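Local coordinates for Serine/threonine-protein kinase PknI (Mycobacterium tuberculosis, PDB 5XLM), which is a membrane-spanning serine/threonine kinase that slows mycobacterial growth within the infected host, and is represented here by its extracellular sensor domain, at residues Q130-L136 / M150-S156; E76-T82 / P99-F104; I42-R46 / I168-A172. All coordinates share one frame. Residues are numbered along the deposited sequence.

In the fold
From the N terminus, strand 38-51 supplies the first half of contact 3, which stays open while most of the domain is laid down. Contact 2 closes next: strand 77-83 pairs with strand 100-105 across a long connection. Contact 1 follows in series, as the hairpin of strands 131-140 and 146-154. Strand 165-174 then pairs with strand 38-51 and closes contact 3, so contacts 1 and 2 both nest inside its loop and none cross. Met150 N and Ile168 O, probably hydrogen-bonded at 2.7 Å, tie contact 1 to contact 3. Met102 CE packs 3.4 Å from Leu136 O, bringing contacts 2 and 1 together.

Contact 1: residues Q130-L136 / M150-S156; sequences QATTQLL and MVVTVHS
Residues 130-136 and 150-156 belong to a beta hairpin of the extracellular sensor domain. The strands are antiparallel at 162°, with axes 4.6 Å apart, in extended conformation. Thr133-Thr153 and Leu135-Val151 are hydrogen-bonded pairs. Thr132-Val154, Gln134-Val152 and Leu136-Met150 are non-hydrogen-bonded pairs.

Each hydrogen-bonded pair satisfies two donors and two acceptors. Thr133 N gives to Thr153 O, and Thr153 N to Thr133 O, both at 2.9 Å. Leu135 N reaches Val151 O at 3.1 Å, and Val151 N returns to Leu135 O at 2.9 Å. Past the strand end, His155 N still reaches Ala131 O at 2.8 Å.

Two carbonyls do double duty. A water donates to Thr133 O at 2.8 Å and also bonds Thr153 OG1 at 2.8 Å. Thr153 O takes a weak bond from His155 ND1 at 3.0 Å. The hydroxyl Thr132 OG1 bonds Val116 O and accepts a weak bond from Gln134 NE2 at 3.3 Å.

Leu135, with both chi angles p, sets CD1 3.9 Å from Val151 CB. Met150 is all trans, and its CE comes 3.2 Å from Gln134 OE1.

Strand 108-117 flanks the hairpin beside residues 131-136, with backbone bonds from Thr132 to Val116 and from Gln134 to Glu114. Strand 165-174 borders the other strand, where Met150 bonds Ile168.

Contact 2: residues E76-T82 / P99-F104; sequences ECLAAAT and PFLMQF
Five backbone hydrogen bonds hold residues 76-82 to residues 99-104, two neighbouring antiparallel strands of the beta barrel-like sensor domain. The shortest two join the hydrogen-bonded pair Ala79-Met102: Ala79 N to Met102 O and Met102 N to Ala79 O, both 2.7 Å. Ala81 and Phe100 form the second such pair, with Ala81 N to Phe100 O at 3.0 Å and Phe100 N to Ala81 O at 3.2 Å. Near the start of strand 77-82, Phe104 N gives to Cys77 O at 3.0 Å.

Leu78-Gln103 and Ala80-Leu101 are the non-hydrogen-bonded pairs. The strands are extended, run at 156° to each other, and have axes 4.6 Å apart. CA-H...O contacts add to the ladder, such as Leu101 CA to Ala79 O at 3.2 Å. Glu76 OE1 lies 3.2 Å from Gln103 NE2, but the angle is too poor for a hydrogen bond.

One face carries Leu78, Ala80, Leu101 and Gln103. Leu78 CD2 packs on Gln103 CB at 3.6 Å, and Ala80 CB meets Leu101 CD2 at 3.8 Å. The other face carries Ala79, Ala81, Phe100 and Met102. Here the small alanines leave room for large neighbours. Phe100 makes an edge-to-face ring contact with Trp66, and Phe104 makes one with Trp109. Cys77 is disulfide-bonded to Cys72, which links strand 77-83 to strand 62-72 at their connecting turn. Phe100 has chi1 at p, which places its CE1 3.5 Å from Ala81 CB.

Contact 3: residues I42-R46 / I168-A172; sequences IEIQR and IPAVA
Small residues on one strand receive large ones from the other where residues 42-46 meet residues 168-172. Ala170 and Ala172 are the hollows. Ile42, with chi1 m, places CG1 4.2 Å from Ala172 CB. Ile44 has chi1 and chi2 both m, which brings its CD1 4.0 Å from Ala170 CB. Ile168 is the bump in the opposite direction. Its CG2 fits against the bend after the strand, 3.7 Å from Ile44 CG2, 3.3 Å from Gln45 O and 3.6 Å from Arg46 CA.

The bend is an inverse gamma turn centred on Gln45, with Arg46 N bonded to Ile44 O at 3.0 Å. The Gln45 side chain, chi1 m and chi2 t, lies across the second strand. Its OE1 is 3.6 Å from Pro169 CB, and its NE2 is 3.6 Å from Val171 CG2. NE2 also gives a hydrogen bond to Glu43 OE1 at 2.9 Å, while OE1 bonds Lys48.

The strands are antiparallel at 167°, with axes 4.7 Å apart. Glu43-Val171 is the hydrogen-bonded pair: Glu43 N to Val171 O at 2.8 Å, Val171 N to Glu43 O at 3.1 Å. Ile42-Ala172 and Ile44-Ala170 are non-hydrogen-bonded. Gln45 N reaches Pro169 O at 2.9 Å, and proline has no NH to offer in return.

Ile42 also packs on Trp66 and Phe68, and Ala170 on Leu136. Pairing the first long strand with the last turns the antiparallel sheet back on itself, the closure characteristic of an up-and-down beta barrel.

Contact 1: residues Q130-L136 / M150-S156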
loop_
_atom_site.group_PDB
_atom_site.type_symbol
_atom_site.label_atom_id
_atom_site.label_comp_id
_atom_site.label_asym_id
_atom_site.label_seq_id
_atom_site.Cartn_x
_atom_site.Cartn_y
_atom_site.Cartn_z
ATOM N N GLN A 130 17.523 13.325 -1.992
ATOM C CA GLN A 130 18.045 12.253 -2.833
ATOM C C GLN A 130 16.920 11.418 -3.442
ATOM O O GLN A 130 15.861 11.242 -2.838
ATOM C CB GLN A 130 18.995 11.360 -2.031
ATOM C CG GLN A 130 18.381 10.763 -0.775
ATOM C CD GLN A 130 19.387 9.993 0.060
ATOM O OE1 GLN A 130 20.584 9.982 -0.239
ATOM N NE2 GLN A 130 18.907 9.336 1.111
ATOM N N ALA A 131 17.167 10.904 -4.646
ATOM C CA ALA A 131 16.167 10.149 -5.388
ATOM C C ALA A 131 16.097 8.715 -4.881
ATOM O O ALA A 131 17.127 8.053 -4.719
ATOM C CB ALA A 131 16.491 10.164 -6.882
ATOM N N THR A 132 14.880 8.235 -4.634
ATOM C CA THR A 132 14.655 6.884 -4.144
ATOM C C THR A 132 13.572 6.207 -4.972
ATOM O O THR A 132 12.838 6.851 -5.724
ATOM C CB THR A 132 14.239 6.868 -2.662
ATOM O OG1 THR A 132 12.920 7.414 -2.529
ATOM C CG2 THR A 132 15.199 7.685 -1.812
ATOM N N THR A 133 13.485 4.888 -4.823
ATOM C CA THR A 133 12.356 4.108 -5.311
ATOM C C THR A 133 11.596 3.567 -4.110
ATOM O O THR A 133 12.191 2.937 -3.227
ATOM C CB THR A 133 12.804 2.956 -6.214
ATOM O OG1 THR A 133 13.563 2.011 -5.448
ATOM C CG2 THR A 133 13.649 3.473 -7.367
ATOM N N GLN A 134 10.294 3.823 -4.071
ATOM C CA GLN A 134 9.450 3.408 -2.961
ATOM C C GLN A 134 8.307 2.551 -3.479
ATOM O O GLN A 134 7.668 2.889 -4.481
ATOM C CB GLN A 134 8.906 4.619 -2.198
ATOM C CG GLN A 134 9.985 5.606 -1.795
ATOM C CD GLN A 134 9.495 6.643 -0.804
ATOM O OE1 GLN A 134 8.323 6.651 -0.423
ATOM N NE2 GLN A 134 10.394 7.526 -0.378
ATOM N N LEU A 135 8.063 1.434 -2.800
ATOM C CA LEU A 135 6.975 0.543 -3.168
ATOM C C LEU A 135 6.396 -0.081 -1.909
ATOM O O LEU A 135 7.042 -0.121 -0.858
ATOM C CB LEU A 135 7.437 -0.544 -4.151
ATOM C CG LEU A 135 8.635 -1.438 -3.808
ATOM C CD1 LEU A 135 8.259 -2.591 -2.882
ATOM C CD2 LEU A 135 9.264 -1.969 -5.087
ATOM N N LEU A 136 5.171 -0.577 -2.034
ATOM C CA LEU A 136 4.486 -1.283 -0.962
ATOM C C LEU A 136 4.288 -2.736 -1.369
ATOM O O LEU A 136 3.802 -3.018 -2.469
ATOM C CB LEU A 136 3.137 -0.635 -0.648
ATOM C CG LEU A 136 2.346 -1.269 0.497
ATOM C CD1 LEU A 136 3.142 -1.207 1.791
ATOM C CD2 LEU A 136 0.993 -0.596 0.662
ATOM N N MET A 150 6.991 -1.491 3.450
ATOM C CA MET A 150 7.320 -0.442 2.499
ATOM C C MET A 150 8.830 -0.437 2.296
ATOM O O MET A 150 9.591 -0.409 3.268
ATOM C CB MET A 150 6.828 0.913 3.009
ATOM C CG MET A 150 6.953 2.062 2.023
ATOM S SD MET A 150 6.077 3.521 2.625
ATOM C CE MET A 150 7.025 4.842 1.872
ATOM N N VAL A 151 9.257 -0.490 1.038
ATOM C CA VAL A 151 10.667 -0.625 0.690
ATOM C C VAL A 151 11.109 0.648 -0.014
ATOM O O VAL A 151 10.556 1.012 -1.061
ATOM C CB VAL A 151 10.922 -1.858 -0.190
ATOM C CG1 VAL A 151 12.399 -1.972 -0.526
ATOM C CG2 VAL A 151 10.433 -3.121 0.508
ATOM N N VAL A 152 12.106 1.318 0.553
ATOM C CA VAL A 152 12.635 2.567 0.019
ATOM C C VAL A 152 14.109 2.347 -0.293
ATOM O O VAL A 152 14.938 2.259 0.623
ATOM C CB VAL A 152 12.447 3.734 0.996
ATOM C CG1 VAL A 152 12.884 5.038 0.351
ATOM C CG2 VAL A 152 10.998 3.812 1.456
ATOM N N THR A 153 14.438 2.263 -1.579
ATOM C CA THR A 153 15.808 2.053 -2.029
ATOM C C THR A 153 16.399 3.377 -2.496
ATOM O O THR A 153 15.824 4.047 -3.359
ATOM C CB THR A 153 15.858 1.022 -3.158
ATOM O OG1 THR A 153 15.105 -0.137 -2.779
ATOM C CG2 THR A 153 17.294 0.609 -3.436
ATOM N N VAL A 154 17.553 3.741 -1.934
ATOM C CA VAL A 154 18.170 5.043 -2.167
ATOM C C VAL A 154 19.091 4.973 -3.378
ATOM O O VAL A 154 19.824 3.995 -3.566
ATOM C CB VAL A 154 18.939 5.509 -0.917
ATOM C CG1 VAL A 154 19.559 6.870 -1.158
ATOM C CG2 VAL A 154 18.016 5.542 0.293
ATOM N N HIS A 155 19.058 6.024 -4.202
ATOM C CA HIS A 155 19.865 6.104 -5.415
ATOM C C HIS A 155 20.771 7.330 -5.447
ATOM O O HIS A 155 21.385 7.604 -6.484
ATOM C CB HIS A 155 18.964 6.099 -6.655
ATOM C CG HIS A 155 18.239 4.808 -6.872
ATOM N ND1 HIS A 155 17.400 4.256 -5.928
ATOM C CD2 HIS A 155 18.225 3.962 -7.929
ATOM C CE1 HIS A 155 16.904 3.123 -6.392
ATOM N NE2 HIS A 155 17.388 2.922 -7.604
ATOM N N SER A 156 20.868 8.076 -4.350
ATOM C CA SER A 156 21.707 9.272 -4.308
ATOM C C SER A 156 22.127 9.611 -2.880
ATOM O O SER A 156 23.081 10.360 -2.663
ATOM C CB SER A 156 20.977 10.465 -4.932
ATOM O OG SER A 156 20.723 10.254 -6.311
HETATM O O HOH W 1 12.287 0.113 -3.059
#

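Contact 2: residues E76-T82 / P99-F104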
loop_
_atom_site.group_PDB
_atom_site.type_symbol
_atom_site.label_atom_id
_atom_site.label_comp_id
_atom_site.label_asym_id
_atom_site.label_seq_id
_atom_site.Cartn_x
_atom_site.Cartn_y
_atom_site.Cartn_z
ATOM N N GLU A 76 -3.441 -11.979 -14.916
ATOM C CA GLU A 76 -2.979 -11.072 -13.873
ATOM C C GLU A 76 -4.152 -10.538 -13.064
ATOM O O GLU A 76 -5.283 -10.466 -13.551
ATOM C CB GLU A 76 -2.193 -9.893 -14.462
ATOM C CG GLU A 76 -0.925 -10.288 -15.201
ATOM C CD GLU A 76 -0.183 -9.087 -15.761
ATOM O OE1 GLU A 76 -0.656 -7.948 -15.555
ATOM O OE2 GLU A 76 0.870 -9.281 -16.408
ATOM N N CYS A 77 -3.864 -10.160 -11.821
ATOM C CA CYS A 77 -4.809 -9.463 -10.958
ATOM C C CYS A 77 -4.217 -8.116 -10.565
ATOM O O CYS A 77 -3.090 -8.051 -10.062
ATOM C CB CYS A 77 -5.137 -10.279 -9.705
ATOM S SG CYS A 77 -6.243 -11.688 -9.952
ATOM N N LEU A 78 -4.974 -7.049 -10.800
ATOM C CA LEU A 78 -4.563 -5.698 -10.453
ATOM C C LEU A 78 -5.520 -5.115 -9.426
ATOM O O LEU A 78 -6.715 -5.425 -9.418
ATOM C CB LEU A 78 -4.523 -4.790 -11.684
ATOM C CG LEU A 78 -3.588 -5.195 -12.820
ATOM C CD1 LEU A 78 -3.738 -4.224 -13.978
ATOM C CD2 LEU A 78 -2.152 -5.238 -12.337
ATOM N N ALA A 79 -4.986 -4.255 -8.564
ATOM C CA ALA A 79 -5.771 -3.591 -7.537
ATOM C C ALA A 79 -5.463 -2.104 -7.572
ATOM O O ALA A 79 -4.293 -1.709 -7.630
ATOM C CB ALA A 79 -5.470 -4.166 -6.149
ATOM N N ALA A 80 -6.509 -1.288 -7.550
ATOM C CA ALA A 80 -6.385 0.157 -7.481
ATOM C C ALA A 80 -6.927 0.637 -6.145
ATOM O O ALA A 80 -7.947 0.135 -5.664
ATOM C CB ALA A 80 -7.138 0.830 -8.628
ATOM N N ALA A 81 -6.241 1.600 -5.543
ATOM C CA ALA A 81 -6.617 2.104 -4.231
ATOM C C ALA A 81 -6.647 3.624 -4.254
ATOM O O ALA A 81 -5.653 4.262 -4.618
ATOM C CB ALA A 81 -5.648 1.611 -3.151
ATOM N N THR A 82 -7.785 4.199 -3.869
ATOM C CA THR A 82 -7.919 5.640 -3.731
ATOM C C THR A 82 -7.996 5.987 -2.251
ATOM O O THR A 82 -8.652 5.287 -1.474
ATOM C CB THR A 82 -9.139 6.172 -4.490
ATOM O OG1 THR A 82 -9.254 7.590 -4.273
ATOM C CG2 THR A 82 -10.419 5.477 -4.040
ATOM N N PRO A 99 -4.568 7.735 -7.251
ATOM C CA PRO A 99 -4.629 6.334 -6.828
ATOM C C PRO A 99 -3.368 5.582 -7.221
ATOM O O PRO A 99 -2.770 5.831 -8.269
ATOM C CB PRO A 99 -5.853 5.796 -7.574
ATOM C CG PRO A 99 -5.915 6.637 -8.815
ATOM C CD PRO A 99 -5.460 8.013 -8.392
ATOM N N PHE A 100 -2.963 4.653 -6.362
ATOM C CA PHE A 100 -1.830 3.787 -6.650
ATOM C C PHE A 100 -2.327 2.383 -6.967
ATOM O O PHE A 100 -3.409 1.970 -6.539
ATOM C CB PHE A 100 -0.825 3.767 -5.486
ATOM C CG PHE A 100 -1.245 2.919 -4.313
ATOM C CD1 PHE A 100 -2.050 3.441 -3.314
ATOM C CD2 PHE A 100 -0.802 1.612 -4.192
ATOM C CE1 PHE A 100 -2.422 2.667 -2.228
ATOM C CE2 PHE A 100 -1.175 0.833 -3.112
ATOM C CZ PHE A 100 -1.985 1.362 -2.128
ATOM N N LEU A 101 -1.527 1.657 -7.738
ATOM C CA LEU A 101 -1.916 0.362 -8.271
ATOM C C LEU A 101 -1.039 -0.731 -7.678
ATOM O O LEU A 101 0.150 -0.517 -7.426
ATOM C CB LEU A 101 -1.805 0.349 -9.799
ATOM C CG LEU A 101 -2.348 1.595 -10.505
ATOM C CD1 LEU A 101 -2.080 1.537 -12.001
ATOM C CD2 LEU A 101 -3.838 1.768 -10.233
ATOM N N MET A 102 -1.631 -1.901 -7.456
ATOM C CA MET A 102 -0.893 -3.070 -7.002
ATOM C C MET A 102 -1.166 -4.239 -7.935
ATOM O O MET A 102 -2.293 -4.424 -8.404
ATOM C CB MET A 102 -1.255 -3.453 -5.564
ATOM C CG MET A 102 -1.116 -2.321 -4.569
ATOM S SD MET A 102 -1.176 -2.873 -2.856
ATOM C CE MET A 102 0.462 -3.575 -2.672
ATOM N N GLN A 103 -0.125 -5.019 -8.204
ATOM C CA GLN A 103 -0.213 -6.202 -9.047
ATOM C C GLN A 103 0.164 -7.418 -8.217
ATOM O O GLN A 103 1.198 -7.415 -7.541
ATOM C CB GLN A 103 0.708 -6.077 -10.265
ATOM C CG GLN A 103 0.682 -7.275 -11.195
ATOM C CD GLN A 103 1.461 -7.029 -12.474
ATOM O OE1 GLN A 103 1.964 -5.928 -12.710
ATOM N NE2 GLN A 103 1.564 -8.057 -13.309
ATOM N N PHE A 104 -0.677 -8.449 -8.253
ATOM C CA PHE A 104 -0.377 -9.675 -7.529
ATOM C C PHE A 104 0.554 -10.549 -8.357
ATOM O O PHE A 104 0.303 -10.799 -9.541
ATOM C CB PHE A 104 -1.649 -10.445 -7.183
ATOM C CG PHE A 104 -1.434 -11.529 -6.160
ATOM C CD1 PHE A 104 -1.479 -11.236 -4.809
ATOM C CD2 PHE A 104 -1.172 -12.835 -6.549
ATOM C CE1 PHE A 104 -1.275 -12.224 -3.859
ATOM C CE2 PHE A 104 -0.970 -13.830 -5.604
ATOM C CZ PHE A 104 -1.020 -13.523 -4.256
#

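Contact 3: residues I42-R46 / I168-A172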
loop_
_atom_site.group_PDB
_atom_site.type_symbol
_atom_site.label_atom_id
_atom_site.label_comp_id
_atom_site.label_asym_id
_atom_site.label_seq_id
_atom_site.Cartn_x
_atom_site.Cartn_y
_atom_site.Cartn_z
ATOM N N ILE A 42 -4.462 0.854 6.196
ATOM C CA ILE A 42 -3.050 0.534 6.026
ATOM C C ILE A 42 -2.270 1.231 7.129
ATOM O O ILE A 42 -2.366 2.453 7.293
ATOM C CB ILE A 42 -2.535 0.949 4.640
ATOM C CG1 ILE A 42 -3.317 0.222 3.544
ATOM C CG2 ILE A 42 -1.043 0.668 4.519
ATOM C CD1 ILE A 42 -2.819 0.508 2.141
ATOM N N GLU A 43 -1.502 0.457 7.887
ATOM C CA GLU A 43 -0.653 0.983 8.950
ATOM C C GLU A 43 0.799 0.864 8.508
ATOM O O GLU A 43 1.313 -0.246 8.336
ATOM C CB GLU A 43 -0.889 0.244 10.265
ATOM C CG GLU A 43 -0.098 0.818 11.433
ATOM C CD GLU A 43 -0.339 0.071 12.733
ATOM O OE1 GLU A 43 -0.329 -1.178 12.718
ATOM O OE2 GLU A 43 -0.549 0.736 13.769
ATOM N N ILE A 44 1.450 2.006 8.314
ATOM C CA ILE A 44 2.880 2.055 8.034
ATOM C C ILE A 44 3.592 2.201 9.373
ATOM O O ILE A 44 3.601 3.281 9.967
ATOM C CB ILE A 44 3.226 3.203 7.080
ATOM C CG1 ILE A 44 2.434 3.066 5.780
ATOM C CG2 ILE A 44 4.716 3.222 6.782
ATOM C CD1 ILE A 44 2.738 1.797 5.012
ATOM N N GLN A 45 4.188 1.108 9.853
ATOM C CA GLN A 45 4.727 1.049 11.212
ATOM C C GLN A 45 6.159 1.578 11.214
ATOM O O GLN A 45 7.140 0.832 11.257
ATOM C CB GLN A 45 4.640 -0.371 11.750
ATOM C CG GLN A 45 3.228 -0.926 11.734
ATOM C CD GLN A 45 3.172 -2.383 12.130
ATOM O OE1 GLN A 45 4.155 -3.112 11.995
ATOM N NE2 GLN A 45 2.020 -2.817 12.627
ATOM N N ARG A 46 6.266 2.909 11.187
ATOM C CA ARG A 46 7.559 3.582 11.160
ATOM C C ARG A 46 8.336 3.439 12.462
ATOM O O ARG A 46 9.523 3.781 12.493
ATOM C CB ARG A 46 7.370 5.064 10.821
ATOM C CG ARG A 46 7.379 5.360 9.324
ATOM C CD ARG A 46 7.068 6.822 9.029
ATOM N NE ARG A 46 7.237 7.134 7.611
ATOM C CZ ARG A 46 6.276 7.021 6.699
ATOM N NH1 ARG A 46 6.524 7.323 5.432
ATOM N NH2 ARG A 46 5.066 6.608 7.053
ATOM N N ILE A 168 10.098 -0.611 6.146
ATOM C CA ILE A 168 9.132 -0.227 7.165
ATOM C C ILE A 168 8.008 -1.256 7.143
ATOM O O ILE A 168 7.312 -1.387 6.133
ATOM C CB ILE A 168 8.567 1.184 6.935
ATOM C CG1 ILE A 168 9.702 2.181 6.696
ATOM C CG2 ILE A 168 7.725 1.616 8.120
ATOM C CD1 ILE A 168 9.321 3.346 5.808
ATOM N N PRO A 169 7.795 -2.018 8.220
ATOM C CA PRO A 169 6.702 -2.998 8.222
ATOM C C PRO A 169 5.352 -2.332 8.004
ATOM O O PRO A 169 5.142 -1.168 8.356
ATOM C CB PRO A 169 6.799 -3.630 9.614
ATOM C CG PRO A 169 8.232 -3.446 10.003
ATOM C CD PRO A 169 8.628 -2.114 9.430
ATOM N N ALA A 170 4.432 -3.086 7.403
ATOM C CA ALA A 170 3.117 -2.570 7.052
ATOM C C ALA A 170 2.063 -3.642 7.279
ATOM O O ALA A 170 2.314 -4.830 7.065
ATOM C CB ALA A 170 3.071 -2.097 5.593
ATOM N N VAL A 171 0.881 -3.210 7.715
ATOM C CA VAL A 171 -0.264 -4.086 7.926
ATOM C C VAL A 171 -1.472 -3.462 7.246
ATOM O O VAL A 171 -1.676 -2.245 7.319
ATOM C CB VAL A 171 -0.545 -4.316 9.429
ATOM C CG1 VAL A 171 -1.788 -5.175 9.620
ATOM C CG2 VAL A 171 0.653 -4.957 10.106
ATOM N N ALA A 172 -2.263 -4.292 6.573
ATOM C CA ALA A 172 -3.487 -3.853 5.916
ATOM C C ALA A 172 -4.630 -4.751 6.361
ATOM O O ALA A 172 -4.533 -5.978 6.265
ATOM C CB ALA A 172 -3.343 -3.882 4.391
#